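Local coordinates for D-mandelate dehydrogenase (Rhodotorula graminis, PDB 2W2K), which probably interconverts D-mandelate and its keto acid as an NAD(P)-dependent oxidoreductase of the D-isomer specific 2-hydroxyacid dehydrogenase family, at residues R3-L8 against D51-I56; S80-A85 against R326-G331; S127-A132 against G249-N254; E216-S221 against F243-P248. One frame throughout, in Å; residues are numbered along the deposited sequence.

Contact 1. Residues R3-L8 against D51-I56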
# COMPACT_ATOMS: atom_id res chain seq x y z
N ARG B 3 15.43 8.04 -46.78
CA ARG B 3 14.88 7.71 -45.46
C ARG B 3 13.34 7.66 -45.45
O ARG B 3 12.70 8.58 -45.97
CB ARG B 3 15.32 8.76 -44.44
CG ARG B 3 16.82 9.02 -44.39
CD ARG B 3 17.17 9.90 -43.21
NE ARG B 3 16.70 11.27 -43.39
CZ ARG B 3 16.63 12.20 -42.44
NH1 ARG B 3 17.02 11.94 -41.20
NH2 ARG B 3 16.17 13.41 -42.75
N PRO B 4 12.75 6.61 -44.83
CA PRO B 4 11.28 6.65 -44.62
C PRO B 4 10.88 7.83 -43.73
O PRO B 4 11.70 8.32 -42.93
CB PRO B 4 10.99 5.32 -43.92
CG PRO B 4 12.16 4.41 -44.36
CD PRO B 4 13.33 5.36 -44.31
N ARG B 5 9.64 8.29 -43.88
CA ARG B 5 9.14 9.51 -43.24
C ARG B 5 8.10 9.16 -42.14
O ARG B 5 7.23 8.28 -42.36
CB ARG B 5 8.52 10.44 -44.32
CG ARG B 5 9.49 10.76 -45.52
CD ARG B 5 8.88 11.75 -46.59
NE ARG B 5 8.92 13.14 -46.14
CZ ARG B 5 7.87 13.96 -45.97
NH1 ARG B 5 6.63 13.58 -46.25
NH2 ARG B 5 8.09 15.20 -45.53
N VAL B 6 8.20 9.80 -40.97
CA VAL B 6 7.40 9.47 -39.76
C VAL B 6 6.68 10.72 -39.20
O VAL B 6 7.34 11.71 -38.82
CB VAL B 6 8.30 8.81 -38.65
CG1 VAL B 6 7.48 8.42 -37.39
CG2 VAL B 6 9.08 7.59 -39.20
N LEU B 7 5.34 10.69 -39.15
CA LEU B 7 4.56 11.78 -38.55
C LEU B 7 4.60 11.65 -37.01
O LEU B 7 4.24 10.60 -36.49
CB LEU B 7 3.08 11.73 -39.03
CG LEU B 7 2.21 12.92 -38.55
CD1 LEU B 7 2.63 14.19 -39.28
CD2 LEU B 7 0.73 12.63 -38.82
N LEU B 8 5.01 12.73 -36.32
CA LEU B 8 5.08 12.79 -34.84
C LEU B 8 3.84 13.46 -34.27
O LEU B 8 3.61 14.63 -34.55
CB LEU B 8 6.34 13.58 -34.40
CG LEU B 8 6.54 13.86 -32.90
CD1 LEU B 8 6.57 12.54 -32.08
CD2 LEU B 8 7.80 14.65 -32.65
N ASP B 51 3.56 12.39 -48.45
CA ASP B 51 3.46 10.94 -48.22
C ASP B 51 4.35 10.54 -47.04
O ASP B 51 5.54 10.85 -47.04
CB ASP B 51 3.95 10.16 -49.45
CG ASP B 51 2.89 10.00 -50.56
OD1 ASP B 51 1.83 10.67 -50.53
OD2 ASP B 51 3.14 9.17 -51.47
N PHE B 52 3.79 9.85 -46.03
CA PHE B 52 4.62 9.29 -44.93
C PHE B 52 4.33 7.79 -44.76
O PHE B 52 3.26 7.30 -45.17
CB PHE B 52 4.46 10.09 -43.60
CG PHE B 52 3.03 10.36 -43.19
CD1 PHE B 52 2.31 9.43 -42.40
CD2 PHE B 52 2.40 11.56 -43.56
CE1 PHE B 52 0.98 9.68 -42.00
CE2 PHE B 52 1.06 11.84 -43.17
CZ PHE B 52 0.35 10.90 -42.38
N GLU B 53 5.30 7.05 -44.18
CA GLU B 53 5.21 5.60 -44.05
C GLU B 53 4.86 5.09 -42.64
O GLU B 53 4.47 3.92 -42.46
CB GLU B 53 6.53 4.93 -44.53
CG GLU B 53 6.81 5.01 -46.04
CD GLU B 53 7.14 6.42 -46.54
OE1 GLU B 53 7.96 7.13 -45.93
OE2 GLU B 53 6.61 6.80 -47.61
N ALA B 54 5.04 5.96 -41.63
CA ALA B 54 4.70 5.62 -40.24
C ALA B 54 4.15 6.82 -39.45
O ALA B 54 4.33 7.99 -39.85
CB ALA B 54 5.95 5.01 -39.51
N ILE B 55 3.46 6.51 -38.33
CA ILE B 55 3.06 7.47 -37.33
C ILE B 55 3.57 6.96 -35.95
O ILE B 55 3.42 5.77 -35.64
CB ILE B 55 1.49 7.61 -37.26
CG1 ILE B 55 0.89 8.11 -38.59
CG2 ILE B 55 1.09 8.56 -36.11
CD1 ILE B 55 -0.57 7.60 -38.83
N ILE B 56 4.10 7.87 -35.12
CA ILE B 56 4.53 7.58 -33.72
C ILE B 56 3.89 8.53 -32.67
O ILE B 56 3.71 9.75 -32.91
CB ILE B 56 6.13 7.57 -33.61
CG1 ILE B 56 6.62 6.80 -32.36
CG2 ILE B 56 6.71 8.99 -33.76
CD1 ILE B 56 8.16 6.52 -32.26
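The carbonyl oxygen of R5 is gripped by two successive backbone N-H groups, N of E53 at 2.9 Å and N of A54 at 3.3 Å, both donors lying in the carbonyl plane. This fork opens the pairing of strand 5-8 with strand 54-56, neighbours in the five-stranded parallel sheet of a flavodoxin-like domain, the fold of the substrate-binding domain in this family. The ladder then runs on regularly: N of L7 reaches O of A54 at 3.0 Å from above the carbonyl plane, and N of I56 meets O of L7 at 3.1 Å, nearly along the C=O axis. Two side-chain bonds carry the pairing back to the residues ahead of strand 54-56. A bend at chi2 (70°) folds the E53 carboxylate back so that its OE1 takes the N-H of R5 at 2.9 Å, nearly along the C-O axis. The R5 chain, bent at chi3, sends NH1 to O of D51 at 3.0 Å; that oxygen lies in the guanidinium plane, while the donor stands above the carbonyl plane. NE of R5 is salt-bridged to E28, so the guanidinium is tied to residues on both sides of strand 5-8. On one face of the sheet, CG2 of I56 fits between V6 and L8, 3.8 Å from CG1 of V6, under helices 17-26 and 310-330. On the other face L7 lies over the F52 ring, whose CG sits in the crowded position between N and the carbonyl carbon (chi1 49°). CB of L7 sits 4.2 Å from the F52 centroid and 11° off its normal, a CH-pi contact.

Contact 2. Residues S80-A85 against R326-G331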
# COMPACT_ATOMS: atom_id res chain seq x y z
N SER B 80 0.68 5.48 -48.88
CA SER B 80 2.06 5.09 -48.48
C SER B 80 2.19 4.59 -47.02
O SER B 80 3.20 3.93 -46.64
CB SER B 80 3.00 6.31 -48.66
OG SER B 80 2.58 7.43 -47.87
N LEU B 81 1.18 4.88 -46.20
CA LEU B 81 1.26 4.55 -44.75
C LEU B 81 1.26 3.03 -44.50
O LEU B 81 0.38 2.31 -45.02
CB LEU B 81 0.14 5.27 -43.95
CG LEU B 81 -0.01 4.99 -42.44
CD1 LEU B 81 1.18 5.53 -41.61
CD2 LEU B 81 -1.33 5.63 -41.93
N LYS B 82 2.25 2.55 -43.75
CA LYS B 82 2.40 1.11 -43.41
C LYS B 82 2.19 0.74 -41.92
O LYS B 82 1.77 -0.39 -41.62
CB LYS B 82 3.77 0.56 -43.89
CG LYS B 82 3.87 0.39 -45.45
CD LYS B 82 5.24 -0.20 -45.92
CE LYS B 82 5.12 -0.62 -47.39
NZ LYS B 82 6.41 -1.16 -47.95
N VAL B 83 2.45 1.66 -40.98
CA VAL B 83 2.45 1.30 -39.55
C VAL B 83 2.24 2.50 -38.62
O VAL B 83 2.74 3.60 -38.91
CB VAL B 83 3.78 0.49 -39.14
CG1 VAL B 83 5.07 1.29 -39.41
CG2 VAL B 83 3.77 0.02 -37.66
N PHE B 84 1.53 2.27 -37.50
CA PHE B 84 1.25 3.27 -36.44
C PHE B 84 1.59 2.59 -35.09
O PHE B 84 0.98 1.56 -34.77
CB PHE B 84 -0.26 3.63 -36.52
CG PHE B 84 -0.75 4.75 -35.59
CD1 PHE B 84 0.04 5.31 -34.55
CD2 PHE B 84 -2.07 5.21 -35.73
CE1 PHE B 84 -0.49 6.33 -33.69
CE2 PHE B 84 -2.61 6.24 -34.89
CZ PHE B 84 -1.81 6.80 -33.87
N ALA B 85 2.58 3.12 -34.34
CA ALA B 85 2.91 2.62 -32.99
C ALA B 85 2.58 3.67 -31.92
O ALA B 85 3.01 4.83 -32.05
CB ALA B 85 4.43 2.20 -32.90
N ARG B 326 12.19 -2.07 -36.48
CA ARG B 326 11.99 -3.48 -36.90
C ARG B 326 11.16 -3.62 -38.19
O ARG B 326 11.60 -4.25 -39.14
CB ARG B 326 11.34 -4.32 -35.79
CG ARG B 326 12.26 -4.62 -34.60
CD ARG B 326 11.52 -5.29 -33.42
NE ARG B 326 10.91 -6.58 -33.77
CZ ARG B 326 11.48 -7.78 -33.60
NH1 ARG B 326 12.70 -7.90 -33.08
NH2 ARG B 326 10.81 -8.88 -33.96
N PHE B 327 9.96 -3.01 -38.20
CA PHE B 327 8.96 -3.21 -39.26
C PHE B 327 9.28 -2.50 -40.59
O PHE B 327 8.96 -3.03 -41.66
CB PHE B 327 7.57 -2.77 -38.73
CG PHE B 327 6.40 -3.33 -39.51
CD1 PHE B 327 5.98 -4.66 -39.32
CD2 PHE B 327 5.71 -2.54 -40.43
CE1 PHE B 327 4.89 -5.18 -40.03
CE2 PHE B 327 4.61 -3.06 -41.15
CZ PHE B 327 4.20 -4.38 -40.94
N LEU B 328 9.93 -1.34 -40.55
CA LEU B 328 10.30 -0.61 -41.79
C LEU B 328 11.73 -0.84 -42.31
O LEU B 328 11.97 -0.71 -43.53
CB LEU B 328 10.08 0.91 -41.63
CG LEU B 328 8.64 1.43 -41.46
CD1 LEU B 328 8.61 2.96 -41.51
CD2 LEU B 328 7.70 0.82 -42.53
N LEU B 329 12.67 -1.13 -41.41
CA LEU B 329 14.11 -1.22 -41.79
C LEU B 329 14.75 -2.63 -41.68
O LEU B 329 15.67 -2.97 -42.45
CB LEU B 329 14.95 -0.19 -41.03
CG LEU B 329 14.62 1.31 -41.23
CD1 LEU B 329 15.53 2.22 -40.42
CD2 LEU B 329 14.64 1.69 -42.69
N GLN B 330 14.27 -3.45 -40.76
CA GLN B 330 14.91 -4.75 -40.44
C GLN B 330 14.22 -5.99 -41.05
O GLN B 330 14.74 -7.11 -40.95
CB GLN B 330 15.01 -4.93 -38.90
CG GLN B 330 15.86 -3.88 -38.17
CD GLN B 330 15.86 -4.09 -36.64
OE1 GLN B 330 15.95 -5.21 -36.14
NE2 GLN B 330 15.76 -3.01 -35.91
N GLY B 331 13.05 -5.81 -41.68
CA GLY B 331 12.27 -6.97 -42.17
C GLY B 331 11.76 -7.91 -41.07
O GLY B 331 11.53 -9.10 -41.33
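The last turn of helix 310-330 passes the start of strand 83-86 with the backbones well apart, CA of V83 lying 7.9 Å from CA of F327, so that side chains fill most of the gap. V83 and F327 both point across it and slide past each other in opposite directions. The ring of F327, its CG anti to the backbone N (chi1 -161°), is met obliquely: its CD2 lies 3.8 Å from CB of V83, and its CE2 lies 3.9 Å from the carbonyl oxygen of K82. CG1 of V83 takes the crowded position between N and the carbonyl carbon (chi1 59°), which brings it 4.1 Å from CD2 of L328. This is helix-on-sheet packing in the flavodoxin-like domain, where the long C-terminal helix lies on one face of the parallel sheet; V83 and L328 both also touch A54 of the adjoining strand. Beside it, CB of K82 comes within 4.2 Å of CD2 of L328. Beyond CG the lysine chain runs out extended, away from the helix, and its NZ is hydrogen-bonded to OG of S345.

Contact 3. Residues S127-A132 against G249-N254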
# COMPACT_ATOMS: atom_id res chain seq x y z
N SER B 127 -5.38 -0.16 1.47
CA SER B 127 -6.27 0.94 1.92
C SER B 127 -7.67 0.48 2.39
O SER B 127 -8.15 0.93 3.45
CB SER B 127 -6.38 2.05 0.85
OG SER B 127 -7.07 3.18 1.37
N VAL B 128 -8.33 -0.39 1.62
CA VAL B 128 -9.71 -0.81 1.94
C VAL B 128 -9.80 -1.77 3.14
O VAL B 128 -10.82 -1.80 3.84
CB VAL B 128 -10.50 -1.37 0.68
CG1 VAL B 128 -10.63 -0.29 -0.44
CG2 VAL B 128 -9.90 -2.66 0.11
N PHE B 129 -8.74 -2.55 3.38
CA PHE B 129 -8.69 -3.45 4.55
C PHE B 129 -8.39 -2.67 5.85
O PHE B 129 -8.94 -3.00 6.91
CB PHE B 129 -7.66 -4.59 4.37
CG PHE B 129 -8.23 -5.86 3.74
CD1 PHE B 129 -8.03 -6.15 2.38
CD2 PHE B 129 -8.94 -6.81 4.53
CE1 PHE B 129 -8.55 -7.33 1.79
CE2 PHE B 129 -9.47 -7.99 3.96
CZ PHE B 129 -9.28 -8.25 2.59
N ARG B 130 -7.56 -1.62 5.75
CA ARG B 130 -7.02 -0.88 6.93
C ARG B 130 -7.73 0.45 7.26
O ARG B 130 -7.48 1.06 8.32
CB ARG B 130 -5.50 -0.68 6.71
CG ARG B 130 -4.71 -2.04 6.55
CD ARG B 130 -4.88 -3.02 7.80
NE ARG B 130 -4.35 -2.33 8.99
CZ ARG B 130 -3.08 -2.32 9.36
NH1 ARG B 130 -2.16 -3.07 8.71
NH2 ARG B 130 -2.70 -1.55 10.39
N LEU B 131 -8.62 0.89 6.36
CA LEU B 131 -9.31 2.20 6.44
C LEU B 131 -8.31 3.38 6.51
O LEU B 131 -8.49 4.35 7.26
CB LEU B 131 -10.36 2.22 7.60
CG LEU B 131 -11.30 0.99 7.60
CD1 LEU B 131 -12.19 0.95 8.84
CD2 LEU B 131 -12.14 0.92 6.30
N ALA B 132 -7.26 3.30 5.69
CA ALA B 132 -6.16 4.28 5.73
C ALA B 132 -6.53 5.65 5.16
O ALA B 132 -6.00 6.69 5.58
CB ALA B 132 -4.93 3.71 5.01
N GLY B 249 -20.38 -6.49 4.61
CA GLY B 249 -19.10 -5.95 5.09
C GLY B 249 -17.87 -6.22 4.21
O GLY B 249 -16.72 -6.16 4.69
N SER B 250 -18.11 -6.52 2.94
CA SER B 250 -17.02 -6.81 1.97
C SER B 250 -16.47 -5.52 1.29
O SER B 250 -16.89 -4.38 1.64
CB SER B 250 -17.51 -7.83 0.93
OG SER B 250 -18.73 -7.40 0.34
N ARG B 251 -15.56 -5.70 0.33
CA ARG B 251 -14.70 -4.62 -0.20
C ARG B 251 -14.48 -4.83 -1.71
O ARG B 251 -14.51 -5.99 -2.18
CB ARG B 251 -13.32 -4.63 0.52
CG ARG B 251 -13.41 -4.58 2.06
CD ARG B 251 -12.12 -5.05 2.73
NE ARG B 251 -12.32 -5.31 4.15
CZ ARG B 251 -12.85 -6.43 4.65
NH1 ARG B 251 -13.29 -7.43 3.86
NH2 ARG B 251 -12.96 -6.56 5.97
N ILE B 252 -14.28 -3.73 -2.46
CA ILE B 252 -13.96 -3.84 -3.91
C ILE B 252 -12.96 -2.77 -4.39
O ILE B 252 -12.98 -1.63 -3.89
CB ILE B 252 -15.24 -3.83 -4.80
CG1 ILE B 252 -14.91 -4.16 -6.28
CG2 ILE B 252 -16.00 -2.50 -4.66
CD1 ILE B 252 -16.18 -4.52 -7.08
N VAL B 253 -12.06 -3.15 -5.32
CA VAL B 253 -11.13 -2.18 -5.97
C VAL B 253 -11.19 -2.28 -7.51
O VAL B 253 -11.45 -3.37 -8.06
CB VAL B 253 -9.63 -2.30 -5.46
CG1 VAL B 253 -9.56 -2.26 -3.90
CG2 VAL B 253 -8.95 -3.52 -6.01
N ASN B 254 -10.95 -1.16 -8.20
CA ASN B 254 -10.96 -1.14 -9.69
C ASN B 254 -9.74 -0.38 -10.24
O ASN B 254 -9.55 0.81 -9.91
CB ASN B 254 -12.28 -0.52 -10.21
CG ASN B 254 -12.47 -0.66 -11.74
OD1 ASN B 254 -11.75 -1.41 -12.42
ND2 ASN B 254 -13.49 0.02 -12.27
O HOH W 1 -11.47 -4.27 7.08
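A stacked pair and a valine share this contact between the C-terminal end of helix 114-130 and strand 250-254 of the NAD-binding Rossmann domain. The guanidinium of R251 lies flat on the F129 ring, centres 4.4 Å apart and planes at 12°, with the two side chains crossing at about a right angle. The same ring face receives CD of R251, 4.0 Å from the F129 centroid and almost on the normal, as a CH-pi contact; the chain, extended from CG to NE, passes over the ring, and chi4 of 81° turns the guanidinium flat onto it. O of G249 stands above the opposite guanidinium face, offset toward its rim.

Polar contacts hold the rotation of the guanidinium. A water in its plane accepts from NH2 of R251 at 2.9 Å and donates to O of F129 at 2.8 Å, while NH1 is hydrogen-bonded to O of D222. The buried positive charge thus lies beside the carbonyl end of a helix, whose dipole would be expected to favour it.

Apolar packing centres on V128, which points at the strand. Its CG2 lies 4.0 Å from CB of R251 and 4.0 Å from CG1 of V253; these two strand residues alternate with I252, which points away.

Past the stack, L131 breaks the helix with positive phi and serves as N-cap position for helix 132-139, while R130 bonds the backbone of a neighbouring subunit. V253 leads to the NAD-binding T255, and strand 250-254 runs between strands 223-226 and 275-280, with V128 and F129 also resting on C223 of the former.

Contact 4. Residues E216-S221 against F243-P248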
# COMPACT_ATOMS: atom_id res chain seq x y z
N GLU B 216 -20.97 -16.50 -8.31
CA GLU B 216 -20.14 -17.41 -7.51
C GLU B 216 -18.86 -16.72 -6.97
O GLU B 216 -18.52 -16.83 -5.78
CB GLU B 216 -19.77 -18.65 -8.33
CG GLU B 216 -20.99 -19.57 -8.58
CD GLU B 216 -20.72 -20.70 -9.56
OE1 GLU B 216 -19.58 -20.84 -10.08
OE2 GLU B 216 -21.67 -21.49 -9.79
N LEU B 217 -18.18 -15.99 -7.84
CA LEU B 217 -17.00 -15.21 -7.44
C LEU B 217 -17.34 -14.17 -6.37
O LEU B 217 -16.68 -14.13 -5.33
CB LEU B 217 -16.34 -14.55 -8.68
CG LEU B 217 -14.95 -13.87 -8.63
CD1 LEU B 217 -14.99 -12.50 -7.93
CD2 LEU B 217 -13.82 -14.80 -8.06
N ALA B 218 -18.39 -13.37 -6.61
CA ALA B 218 -18.85 -12.36 -5.62
C ALA B 218 -19.08 -12.94 -4.21
O ALA B 218 -18.60 -12.39 -3.21
CB ALA B 218 -20.12 -11.64 -6.15
N ARG B 219 -19.78 -14.08 -4.15
CA ARG B 219 -20.13 -14.71 -2.87
C ARG B 219 -18.92 -15.19 -2.07
O ARG B 219 -18.95 -15.19 -0.82
CB ARG B 219 -21.11 -15.88 -3.12
CG ARG B 219 -21.68 -16.50 -1.84
CD ARG B 219 -22.68 -17.63 -2.14
NE ARG B 219 -23.06 -18.27 -0.88
CZ ARG B 219 -24.00 -17.84 -0.03
NH1 ARG B 219 -24.72 -16.74 -0.28
NH2 ARG B 219 -24.22 -18.50 1.09
N ARG B 220 -17.87 -15.62 -2.77
CA ARG B 220 -16.69 -16.25 -2.11
C ARG B 220 -15.68 -15.21 -1.55
O ARG B 220 -14.80 -15.57 -0.74
CB ARG B 220 -15.96 -17.21 -3.07
CG ARG B 220 -16.77 -18.47 -3.55
CD ARG B 220 -16.90 -19.57 -2.46
NE ARG B 220 -15.59 -20.13 -2.11
CZ ARG B 220 -14.93 -21.04 -2.83
NH1 ARG B 220 -15.46 -21.56 -3.95
NH2 ARG B 220 -13.74 -21.45 -2.42
N SER B 221 -15.81 -13.95 -1.97
CA SER B 221 -14.72 -12.95 -1.78
C SER B 221 -14.82 -12.08 -0.51
O SER B 221 -15.91 -11.70 -0.09
CB SER B 221 -14.64 -12.03 -3.02
OG SER B 221 -14.49 -12.79 -4.22
N PHE B 243 -23.39 -6.97 -6.61
CA PHE B 243 -23.33 -6.48 -5.23
C PHE B 243 -24.30 -7.24 -4.30
O PHE B 243 -23.94 -7.57 -3.14
CB PHE B 243 -23.53 -4.96 -5.12
CG PHE B 243 -22.42 -4.14 -5.74
CD1 PHE B 243 -21.09 -4.27 -5.30
CD2 PHE B 243 -22.70 -3.23 -6.77
CE1 PHE B 243 -20.04 -3.52 -5.88
CE2 PHE B 243 -21.66 -2.47 -7.36
CZ PHE B 243 -20.33 -2.61 -6.91
N ALA B 244 -25.50 -7.54 -4.82
CA ALA B 244 -26.45 -8.40 -4.05
C ALA B 244 -25.84 -9.74 -3.63
O ALA B 244 -26.13 -10.26 -2.51
CB ALA B 244 -27.80 -8.60 -4.83
N ALA B 245 -24.99 -10.30 -4.51
CA ALA B 245 -24.32 -11.59 -4.24
C ALA B 245 -23.13 -11.52 -3.27
O ALA B 245 -22.76 -12.54 -2.68
CB ALA B 245 -23.91 -12.31 -5.57
N MET B 246 -22.56 -10.32 -3.07
CA MET B 246 -21.42 -10.15 -2.14
C MET B 246 -21.78 -10.34 -0.66
O MET B 246 -22.94 -10.17 -0.26
CB MET B 246 -20.72 -8.78 -2.37
CG MET B 246 -20.04 -8.69 -3.75
SD MET B 246 -19.13 -7.13 -4.03
CE MET B 246 -17.64 -7.41 -3.04
N LYS B 247 -20.79 -10.69 0.16
CA LYS B 247 -21.08 -10.87 1.59
C LYS B 247 -21.17 -9.52 2.32
O LYS B 247 -20.54 -8.55 1.89
CB LYS B 247 -20.11 -11.84 2.26
CG LYS B 247 -18.71 -11.41 2.38
CD LYS B 247 -17.83 -12.56 2.94
CE LYS B 247 -17.46 -13.52 1.83
NZ LYS B 247 -16.63 -14.63 2.30
N PRO B 248 -21.97 -9.45 3.40
CA PRO B 248 -22.06 -8.21 4.20
C PRO B 248 -20.69 -7.78 4.73
O PRO B 248 -19.94 -8.62 5.24
CB PRO B 248 -22.98 -8.61 5.36
CG PRO B 248 -23.84 -9.74 4.76
CD PRO B 248 -22.84 -10.52 3.95
O HOH W 2 -18.17 -10.66 -1.15
O HOH W 3 -24.76 -14.68 -2.30
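Two helix ends of the NAD-binding Rossmann domain meet here, those of helices 214-220 and 240-245, just before the chain enters the adjacent parallel strands 223-226 and 250-254. The approach is close, CA of R219 lying 4.8 Å from CA of M246, and the small side chain of A218 permits it: its CB packs 3.9 Å from CB of A245 and 3.8 Å from CG of M246. Alongside, CA of R219 makes a CA-H...O contact with O of A245.

Water supplies the hydrogen bonding across the seam. One molecule donates to O of A218 and to O of S221, each at 2.7 Å, and accepts from N of K247 at 2.9 Å, so three backbone groups at the helix ends are joined through a single site. A second accepts from NH1 of R219 in the guanidinium plane and donates to O of A245 at 3.0 Å; the extended arginine chain carries the group there. S221 is itself held by its OG bonding back to O of L217. K247, with CG in the crowded position and a bend at chi3 (81°), reaches over the first helix end; its NZ makes a long, weak ion pair with D222, and its CE lies 3.1 Å from O of S221.

In the fold
The four contacts fall into two pairs on opposite sides of the chain's centre. Contacts 1 and 2 have centres 9 Å apart and share the flavodoxin-like sheet: strands 54-57 and 83-86 are neighbours, joined by K82 N to E53 O, and helix 310-330 lies over both. Contacts 3 and 4, centres 14 Å apart, belong to the Rossmann domain, where helix 240-245 leads directly into strand 250-254. Centres of contacts in different pairs are about 46 to 51 Å apart. Contact 1 comes first along the chain; contacts 3 and 4 fall between the two segments of contact 2, so the C-terminal helix returns to the first domain after the NAD-binding domain is complete.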